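D-galactonate dehydratase family member SEN1436 (Salmonella enterica subsp. enterica serovar Enteritidis, PDB 3TW9) dehydrates D-gluconate to 2-dehydro-3-deoxy-D-gluconate with low activity in vitro, using one magnesium ion per subunit, and probably has no significant role in gluconate degradation in vivo. Local coordinates at residues Y59-A64 with S356-C361; G140-D145 with L366-P371; Q174-Q179 with F241-I246. All blocks are in the same frame, centred on the assembly; numbering follows the deposited sequence.

Contact 1 of 3, residues Y59-A64 with S356-C361; sequences YGLGCA and SPVGVC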
loop_
_atom_site.group_PDB
_atom_site.type_symbol
_atom_site.label_atom_id
_atom_site.label_comp_id
_atom_site.label_asym_id
_atom_site.label_seq_id
_atom_site.Cartn_x
_atom_site.Cartn_y
_atom_site.Cartn_z
ATOM N N TYR C 59 13.514 -16.160 -16.507
ATOM C CA TYR C 59 13.841 -14.765 -16.767
ATOM C C TYR C 59 12.582 -13.952 -16.575
ATOM O O TYR C 59 11.489 -14.512 -16.520
ATOM C CB TYR C 59 14.357 -14.555 -18.193
ATOM C CG TYR C 59 13.447 -15.075 -19.279
ATOM C CD1 TYR C 59 12.336 -14.342 -19.730
ATOM C CD2 TYR C 59 13.722 -16.306 -19.890
ATOM C CE1 TYR C 59 11.513 -14.838 -20.749
ATOM C CE2 TYR C 59 12.911 -16.804 -20.899
ATOM C CZ TYR C 59 11.824 -16.073 -21.327
ATOM O OH TYR C 59 11.048 -16.593 -22.323
ATOM N N GLY C 60 12.745 -12.635 -16.502
ATOM C CA GLY C 60 11.619 -11.740 -16.259
ATOM C C GLY C 60 11.692 -10.608 -17.270
ATOM O O GLY C 60 12.789 -10.239 -17.730
ATOM N N LEU C 61 10.527 -10.069 -17.619
ATOM C CA LEU C 61 10.424 -8.956 -18.541
ATOM C C LEU C 61 9.747 -7.770 -17.869
ATOM O O LEU C 61 8.776 -7.944 -17.111
ATOM C CB LEU C 61 9.630 -9.305 -19.798
ATOM C CG LEU C 61 10.174 -10.485 -20.593
ATOM C CD1 LEU C 61 9.178 -10.771 -21.701
ATOM C CD2 LEU C 61 11.565 -10.142 -21.120
ATOM N N GLY C 62 10.237 -6.576 -18.206
ATOM C CA GLY C 62 9.688 -5.347 -17.666
ATOM C C GLY C 62 9.625 -4.255 -18.713
ATOM O O GLY C 62 10.392 -4.255 -19.663
ATOM N N CYS C 63 8.681 -3.335 -18.551
ATOM C CA CYS C 63 8.567 -2.225 -19.463
ATOM C C CYS C 63 9.381 -1.040 -18.968
ATOM O O CYS C 63 9.269 -0.649 -17.788
ATOM C CB CYS C 63 7.108 -1.801 -19.674
ATOM S SG CYS C 63 6.841 -0.693 -21.073
ATOM N N ALA C 64 10.140 -0.447 -19.900
ATOM C CA ALA C 64 10.884 0.794 -19.670
ATOM C C ALA C 64 10.559 1.858 -20.699
ATOM O O ALA C 64 11.414 2.685 -21.036
ATOM C CB ALA C 64 12.425 0.497 -19.645
ATOM N N SER C 356 4.823 -0.782 -23.843
ATOM C CA SER C 356 4.994 -2.111 -24.423
ATOM C C SER C 356 3.842 -3.016 -23.995
ATOM O O SER C 356 3.160 -2.746 -22.993
ATOM C CB SER C 356 6.353 -2.708 -24.039
ATOM O OG SER C 356 6.351 -3.243 -22.724
ATOM N N PRO C 357 3.609 -4.109 -24.742
ATOM C CA PRO C 357 2.641 -5.073 -24.217
ATOM C C PRO C 357 2.957 -5.588 -22.799
ATOM O O PRO C 357 2.037 -5.986 -22.063
ATOM C CB PRO C 357 2.691 -6.197 -25.261
ATOM C CG PRO C 357 2.917 -5.403 -26.558
ATOM C CD PRO C 357 4.007 -4.431 -26.134
ATOM N N VAL C 358 4.236 -5.566 -22.412
ATOM C CA VAL C 358 4.627 -5.926 -21.054
ATOM C C VAL C 358 4.040 -4.891 -20.058
ATOM O O VAL C 358 3.442 -5.262 -19.067
ATOM C CB VAL C 358 6.169 -5.988 -20.894
ATOM C CG1 VAL C 358 6.573 -6.335 -19.449
ATOM C CG2 VAL C 358 6.792 -7.019 -21.876
ATOM N N GLY C 359 4.220 -3.605 -20.342
ATOM C CA GLY C 359 3.548 -2.535 -19.558
ATOM C C GLY C 359 2.021 -2.646 -19.579
ATOM O O GLY C 359 1.355 -2.359 -18.584
ATOM N N VAL C 360 1.459 -3.034 -20.725
ATOM C CA VAL C 360 -0.013 -3.241 -20.829
ATOM C C VAL C 360 -0.458 -4.298 -19.810
ATOM O O VAL C 360 -1.405 -4.094 -19.042
ATOM C CB VAL C 360 -0.435 -3.583 -22.291
ATOM C CG1 VAL C 360 -1.909 -4.045 -22.357
ATOM C CG2 VAL C 360 -0.245 -2.352 -23.162
ATOM N N CYS C 361 0.265 -5.411 -19.773
ATOM C CA CYS C 361 -0.011 -6.475 -18.803
ATOM C C CYS C 361 0.233 -6.024 -17.362
ATOM O O CYS C 361 -0.556 -6.339 -16.501
ATOM C CB CYS C 361 0.784 -7.738 -19.108
ATOM S SG CYS C 361 0.271 -8.550 -20.660
#

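Contact 2 of 3, residues G140-D145 with L366-P371; sequences GGKCRD and LDLSSP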
loop_
_atom_site.group_PDB
_atom_site.type_symbol
_atom_site.label_atom_id
_atom_site.label_comp_id
_atom_site.label_asym_id
_atom_site.label_seq_id
_atom_site.Cartn_x
_atom_site.Cartn_y
_atom_site.Cartn_z
ATOM N N GLY C 140 -2.789 -10.245 -4.170
ATOM C CA GLY C 140 -4.037 -10.400 -3.411
ATOM C C GLY C 140 -5.168 -11.141 -4.125
ATOM O O GLY C 140 -6.247 -11.333 -3.552
ATOM N N GLY C 141 -4.928 -11.551 -5.368
ATOM C CA GLY C 141 -5.959 -12.219 -6.182
ATOM C C GLY C 141 -6.961 -11.304 -6.883
ATOM O O GLY C 141 -6.950 -10.078 -6.710
ATOM N N LYS C 142 -7.831 -11.913 -7.687
ATOM C CA LYS C 142 -8.819 -11.189 -8.498
ATOM C C LYS C 142 -9.832 -10.417 -7.670
ATOM O O LYS C 142 -10.406 -10.965 -6.725
ATOM C CB LYS C 142 -9.540 -12.174 -9.431
ATOM C CG LYS C 142 -8.750 -12.505 -10.648
ATOM C CD LYS C 142 -9.575 -13.313 -11.628
ATOM C CE LYS C 142 -8.701 -13.864 -12.755
ATOM N NZ LYS C 142 -9.248 -15.149 -13.275
ATOM N N CYS C 143 -10.051 -9.144 -8.022
ATOM C CA CYS C 143 -11.060 -8.323 -7.349
ATOM C C CYS C 143 -12.275 -8.066 -8.244
ATOM O O CYS C 143 -13.238 -7.404 -7.843
ATOM C CB CYS C 143 -10.457 -6.974 -6.923
ATOM S SG CYS C 143 -9.305 -7.194 -5.581
ATOM N N ARG C 144 -12.224 -8.576 -9.471
ATOM C CA ARG C 144 -13.315 -8.390 -10.416
ATOM C C ARG C 144 -13.184 -9.527 -11.440
ATOM O O ARG C 144 -12.162 -10.208 -11.481
ATOM C CB ARG C 144 -13.237 -7.005 -11.084
ATOM C CG ARG C 144 -11.842 -6.672 -11.662
ATOM C CD ARG C 144 -11.716 -5.165 -12.009
ATOM N NE ARG C 144 -12.193 -4.343 -10.900
ATOM C CZ ARG C 144 -11.510 -4.120 -9.779
ATOM N NH1 ARG C 144 -10.269 -4.579 -9.628
ATOM N NH2 ARG C 144 -12.047 -3.385 -8.815
ATOM N N ASP C 145 -14.207 -9.707 -12.273
ATOM C CA ASP C 145 -14.248 -10.813 -13.239
ATOM C C ASP C 145 -13.732 -10.449 -14.642
ATOM O O ASP C 145 -13.606 -11.311 -15.510
ATOM C CB ASP C 145 -15.681 -11.336 -13.328
ATOM C CG ASP C 145 -16.218 -11.799 -11.982
ATOM O OD1 ASP C 145 -15.657 -12.773 -11.466
ATOM O OD2 ASP C 145 -17.204 -11.212 -11.456
ATOM N N LEU C 366 -2.090 -5.007 -11.930
ATOM C CA LEU C 366 -2.487 -4.033 -10.908
ATOM C C LEU C 366 -4.013 -3.881 -10.886
ATOM O O LEU C 366 -4.625 -3.972 -9.820
ATOM C CB LEU C 366 -1.800 -2.699 -11.180
ATOM C CG LEU C 366 -0.282 -2.689 -10.941
ATOM C CD1 LEU C 366 0.312 -1.494 -11.621
ATOM C CD2 LEU C 366 0.085 -2.678 -9.453
ATOM N N ASP C 367 -4.620 -3.678 -12.054
ATOM C CA ASP C 367 -6.060 -3.432 -12.172
ATOM C C ASP C 367 -6.863 -4.567 -11.515
ATOM O O ASP C 367 -7.821 -4.315 -10.801
ATOM C CB ASP C 367 -6.465 -3.413 -13.646
ATOM C CG ASP C 367 -6.034 -2.175 -14.361
ATOM O OD1 ASP C 367 -5.813 -1.109 -13.710
ATOM O OD2 ASP C 367 -5.939 -2.247 -15.600
ATOM N N LEU C 368 -6.481 -5.815 -11.792
ATOM C CA LEU C 368 -7.234 -6.978 -11.296
ATOM C C LEU C 368 -7.128 -7.140 -9.786
ATOM O O LEU C 368 -8.046 -7.682 -9.145
ATOM C CB LEU C 368 -6.778 -8.262 -12.025
ATOM C CG LEU C 368 -7.757 -9.358 -12.439
ATOM C CD1 LEU C 368 -9.022 -8.844 -13.151
ATOM C CD2 LEU C 368 -7.026 -10.374 -13.311
ATOM N N SER C 369 -6.037 -6.637 -9.197
ATOM C CA SER C 369 -5.799 -6.808 -7.774
ATOM C C SER C 369 -6.112 -5.582 -6.897
ATOM O O SER C 369 -5.868 -5.630 -5.700
ATOM C CB SER C 369 -4.355 -7.265 -7.515
ATOM O OG SER C 369 -3.452 -6.342 -8.087
ATOM N N SER C 370 -6.606 -4.487 -7.483
ATOM C CA SER C 370 -6.933 -3.286 -6.706
ATOM C C SER C 370 -8.436 -3.217 -6.485
ATOM O O SER C 370 -9.198 -3.231 -7.445
ATOM C CB SER C 370 -6.477 -1.984 -7.422
ATOM O OG SER C 370 -5.055 -1.942 -7.576
ATOM N N PRO C 371 -8.876 -3.102 -5.211
ATOM C CA PRO C 371 -10.308 -2.864 -4.969
ATOM C C PRO C 371 -10.768 -1.549 -5.578
ATOM O O PRO C 371 -11.895 -1.447 -6.064
ATOM C CB PRO C 371 -10.407 -2.785 -3.434
ATOM C CG PRO C 371 -9.232 -3.453 -2.947
ATOM C CD PRO C 371 -8.138 -3.290 -3.956
HETATM O O HOH W 1 -5.933 -8.029 -4.703
#

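Contact 3 of 3, residues Q174-Q179 with F241-I246; sequences QYVRCQ and FGIEFI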
loop_
_atom_site.group_PDB
_atom_site.type_symbol
_atom_site.label_atom_id
_atom_site.label_comp_id
_atom_site.label_asym_id
_atom_site.label_seq_id
_atom_site.Cartn_x
_atom_site.Cartn_y
_atom_site.Cartn_z
ATOM N N GLN C 174 -18.062 0.412 -23.381
ATOM C CA GLN C 174 -19.081 1.042 -22.549
ATOM C C GLN C 174 -18.582 2.375 -21.993
ATOM O O GLN C 174 -19.288 3.046 -21.246
ATOM C CB GLN C 174 -19.491 0.088 -21.433
ATOM C CG GLN C 174 -20.147 -1.161 -22.008
ATOM C CD GLN C 174 -20.826 -1.994 -20.959
ATOM O OE1 GLN C 174 -22.039 -1.882 -20.769
ATOM N NE2 GLN C 174 -20.057 -2.786 -20.234
ATOM N N TYR C 175 -17.366 2.729 -22.400
ATOM C CA TYR C 175 -16.684 3.948 -21.957
ATOM C C TYR C 175 -15.837 4.414 -23.138
ATOM O O TYR C 175 -15.091 3.622 -23.703
ATOM C CB TYR C 175 -15.718 3.665 -20.797
ATOM C CG TYR C 175 -16.240 2.957 -19.565
ATOM C CD1 TYR C 175 -16.413 3.651 -18.354
ATOM C CD2 TYR C 175 -16.466 1.578 -19.578
ATOM C CE1 TYR C 175 -16.879 2.975 -17.209
ATOM C CE2 TYR C 175 -16.913 0.906 -18.475
ATOM C CZ TYR C 175 -17.117 1.598 -17.295
ATOM O OH TYR C 175 -17.546 0.867 -16.221
ATOM N N VAL C 176 -15.925 5.692 -23.506
ATOM C CA VAL C 176 -15.150 6.222 -24.652
ATOM C C VAL C 176 -14.587 7.596 -24.374
ATOM O O VAL C 176 -15.255 8.410 -23.768
ATOM C CB VAL C 176 -16.006 6.369 -25.962
ATOM C CG1 VAL C 176 -16.216 5.005 -26.624
ATOM C CG2 VAL C 176 -17.345 7.025 -25.670
ATOM N N ARG C 177 -13.376 7.845 -24.860
ATOM C CA ARG C 177 -12.829 9.198 -24.849
ATOM C C ARG C 177 -13.341 9.943 -26.058
ATOM O O ARG C 177 -13.252 9.421 -27.171
ATOM C CB ARG C 177 -11.319 9.157 -24.926
ATOM C CG ARG C 177 -10.697 10.565 -24.762
ATOM C CD ARG C 177 -9.193 10.508 -24.820
ATOM N NE ARG C 177 -8.715 10.655 -26.193
ATOM C CZ ARG C 177 -7.485 11.032 -26.518
ATOM N NH1 ARG C 177 -6.594 11.287 -25.561
ATOM N NH2 ARG C 177 -7.146 11.148 -27.801
ATOM N N CYS C 178 -13.848 11.155 -25.829
ATOM C CA CYS C 178 -14.433 12.000 -26.871
ATOM C C CYS C 178 -13.716 13.326 -26.907
ATOM O O CYS C 178 -13.677 14.048 -25.902
ATOM C CB CYS C 178 -15.911 12.267 -26.593
ATOM S SG CYS C 178 -16.854 10.768 -26.298
ATOM N N GLN C 179 -13.138 13.628 -28.064
ATOM C CA GLN C 179 -12.430 14.887 -28.298
ATOM C C GLN C 179 -13.018 15.609 -29.519
ATOM O O GLN C 179 -13.773 15.014 -30.311
ATOM C CB GLN C 179 -10.923 14.644 -28.496
ATOM C CG GLN C 179 -10.199 13.784 -27.403
ATOM C CD GLN C 179 -10.101 14.453 -26.024
ATOM O OE1 GLN C 179 -10.420 13.832 -25.018
ATOM N NE2 GLN C 179 -9.657 15.704 -25.981
ATOM N N PHE C 241 -27.344 9.021 -22.067
ATOM C CA PHE C 241 -26.498 9.122 -20.876
ATOM C C PHE C 241 -25.994 7.787 -20.359
ATOM O O PHE C 241 -25.261 7.755 -19.377
ATOM C CB PHE C 241 -27.231 9.875 -19.759
ATOM C CG PHE C 241 -27.197 11.371 -19.906
ATOM C CD1 PHE C 241 -26.247 12.125 -19.226
ATOM C CD2 PHE C 241 -28.118 12.025 -20.714
ATOM C CE1 PHE C 241 -26.220 13.508 -19.371
ATOM C CE2 PHE C 241 -28.089 13.403 -20.865
ATOM C CZ PHE C 241 -27.138 14.146 -20.194
ATOM N N GLY C 242 -26.373 6.692 -21.014
ATOM C CA GLY C 242 -25.903 5.364 -20.636
ATOM C C GLY C 242 -24.420 5.166 -20.919
ATOM O O GLY C 242 -23.700 4.600 -20.091
ATOM N N ILE C 243 -23.970 5.650 -22.078
ATOM C CA ILE C 243 -22.555 5.597 -22.477
ATOM C C ILE C 243 -21.716 6.505 -21.561
ATOM O O ILE C 243 -22.114 7.615 -21.255
ATOM C CB ILE C 243 -22.369 5.969 -23.983
ATOM C CG1 ILE C 243 -20.902 5.872 -24.429
ATOM C CG2 ILE C 243 -22.968 7.339 -24.320
ATOM C CD1 ILE C 243 -20.342 4.461 -24.372
ATOM N N GLU C 244 -20.575 5.994 -21.112
ATOM C CA GLU C 244 -19.650 6.795 -20.312
ATOM C C GLU C 244 -18.670 7.557 -21.209
ATOM O O GLU C 244 -18.062 6.977 -22.124
ATOM C CB GLU C 244 -18.890 5.924 -19.302
ATOM C CG GLU C 244 -19.744 5.210 -18.253
ATOM C CD GLU C 244 -20.370 6.133 -17.197
ATOM O OE1 GLU C 244 -19.932 7.288 -17.031
ATOM O OE2 GLU C 244 -21.326 5.695 -16.534
ATOM N N PHE C 245 -18.530 8.856 -20.934
ATOM C CA PHE C 245 -17.666 9.763 -21.698
ATOM C C PHE C 245 -16.486 10.238 -20.874
ATOM O O PHE C 245 -16.646 10.596 -19.705
ATOM C CB PHE C 245 -18.426 11.022 -22.114
ATOM C CG PHE C 245 -19.450 10.816 -23.197
ATOM C CD1 PHE C 245 -19.378 9.717 -24.060
ATOM C CD2 PHE C 245 -20.447 11.765 -23.394
ATOM C CE1 PHE C 245 -20.314 9.552 -25.073
ATOM C CE2 PHE C 245 -21.401 11.602 -24.413
ATOM C CZ PHE C 245 -21.314 10.484 -25.251
ATOM N N ILE C 246 -15.314 10.191 -21.493
ATOM C CA ILE C 246 -14.097 10.808 -20.961
ATOM C C ILE C 246 -13.645 11.931 -21.885
ATOM O O ILE C 246 -13.722 11.817 -23.102
ATOM C CB ILE C 246 -13.002 9.735 -20.785
ATOM C CG1 ILE C 246 -13.312 8.948 -19.513
ATOM C CG2 ILE C 246 -11.553 10.336 -20.779
ATOM C CD1 ILE C 246 -12.687 7.677 -19.467
HETATM O O HOH W 2 -21.857 2.741 -20.193
#

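Contact 1 of 3, residues Y59-A64 with S356-C361
Cys63 and Ser356 make the polar side of this contact, where the end of strand 59-63 meets the start of helix 357-369. Ser356 N donates to Cys63 SG over 3.4 Å, and the N-H points fairly straight at the sulfur (157°). The thiol is in place for this because SG stands anti to its own backbone N (chi1 -166°), which carries it off the strand toward the serine. Ser356 OG lies 3.1 Å from the same SG.

Within 356-361, Ser356 is the N-cap of the helix. Its OG accepts from Gly359 N at 3.2 Å in a nearly straight bond and from Val358 N in a weak, strongly bent one. The serine thus meets the strand with its backbone N and caps the first turn of the helix with its hydroxyl oxygen.

The apolar contacts gather round Val358. Its CG1 rests against the strand backbone, 3.6 Å from Leu61 O and also against Gly62 CA, while CG2 turns to Leu61 CB at 4.2 Å. Gly359 lets the helix come close: its N is 3.5 Å from Cys63 CB, and the two CA atoms are only 5.0 Å apart.

The strand runs almost perpendicular to the helix, at 92°, with the axes 6.8 Å apart. Strand 59-63 is an outermost strand of the three-stranded antiparallel sheet of the N-terminal capping domain, and helix 357-369 belongs to the barrel domain, so the contact joins the two domains of the enolase-superfamily fold. Leu46 and Val48 of the adjoining strand 46-53 also touch Ser356, and helix 70-85 packs against Ala64.

Contact 2 of 3, residues G140-D145 with L366-P371
Arg144 reaches across to the chain leaving helix 357-369 and grips two backbone carbonyls. Its NH1 donates to Ser370 O over 2.8 Å, with the oxygen near the guanidinium plane and the donor tilted 28° from the carbonyl plane. NH2 adds weak bonds to the same oxygen and to Pro371 O, both at the guanidinium edge. Asp367 O approaches NH1 obliquely, at 2.7 Å. A bend at chi3 (48°) turns the guanidinium so that its edge meets the Ser370 and Pro371 carbonyls at the helix end, where its positive charge would be expected to suit the gathered oxygens.

The backbone contributes a further short bond, from Cys143 N to Leu368 O at 2.7 Å, the donor lying almost on the extension of the carbonyl bond. A water lies within hydrogen-bonding distance of Gly141 O and, at 2.6 Å, of Ser369 O, between the two segments.

Gly140 closes helix 135-138 in a Schellman motif, its positive phi turning the chain out of the helix. Residues 140-145 then lead to strand 147-152, so that the way into the barrel domain is laid across the C-terminal end of barrel helix 357-369.

Leu368 is the main apolar partner. Its CD2 lies 3.8 Å from Lys142 CG, the two side chains running side by side in the same direction, whereas CD1 meets Arg144 CG at 3.9 Å as those side chains slide past each other in opposite senses. Tyr136 and Ile147 extend the packing around the leucine. Cys143 SG sits 3.8 Å from Ser369 O and loosely touches the Pro371 ring. On the outer side the second subunit closes in: Arg92 of that subunit donates through NE to Lys142 O, and its Glu94 packs on Cys143 and Pro371.

Contact 3 of 3, residues Q174-Q179 with F241-I246
Val176 and Phe245, on one face of two parallel strands, form the apolar centre with Cys178 and Ile243 just beyond the strand ends. Val176 CG2 comes to the edge of the Phe245 ring, 3.7 Å from CD1, and also touches Ile243 CG1. Cys178 SG approaches the same ring obliquely in a sulfur-aromatic contact, 4.1 Å from the centroid and 33° off the normal. The cysteine's chi1 of -52°, which sets SG beside its own backbone N, brings the sulfur to CD1. Helices 158-171 and 221-239 cover this face.

On the face of Tyr175, Arg177, Glu244 and Ile246, the aliphatic part of Glu244 lies alongside the tyrosine ring, CB 3.5 Å from Tyr175 CD1. The Arg177 and Ile246 side chains cross at about a right angle, Arg177 CG 4.1 Å from Ile246 CG2. The guanidinium continues away to a salt bridge with Asp154, with the Gln179 amide carbon over one face, offset toward its rim.

Between the faces runs a parallel ladder: Glu244 N to Gln174 O, Val176 N to Glu244 O at 2.9 Å, Ile246 N to Val176 O, and Cys178 N to Ile246 O at 2.8 Å. At the Gln174 end, a water donates to both Gln174 O and Gly242 O.

These are neighbouring strands of the barrel in the enolase-type C-terminal domain. Beyond the last bond, Gln179 OE1 accepts from the backbone N of Asp248, a magnesium ligand, and Arg177 packs on His152, which probably binds substrate. The chemistry thus passes from apolar packing under the helices to hydrogen-bonded polar groups, consistent with Gln179 helping to position the metal-binding strand end.

How the contacts relate
Contact 1 is wholly buried, whereas contacts 2 and 3 are partly buried, each about 18 Å from the chain centre. Contacts 1 and 2 use opposite ends of helix 357-369: at its start, the capping serine meets a cysteine thiol of the N-terminal domain; at its finish, an arginine collects carbonyl oxygens beside the second subunit. Their nearest atoms are still about 5 Å apart. Contact 3 shares no helix or strand with them and lies across the chain's centre from contact 1. It alone is a regular strand pairing, and its far end lies beside the magnesium ligand Asp248, whereas contact 1 combines valine and glycine packing with one N-H to sulfur bond, and contact 2 rests mainly on bonds to backbone carbonyls.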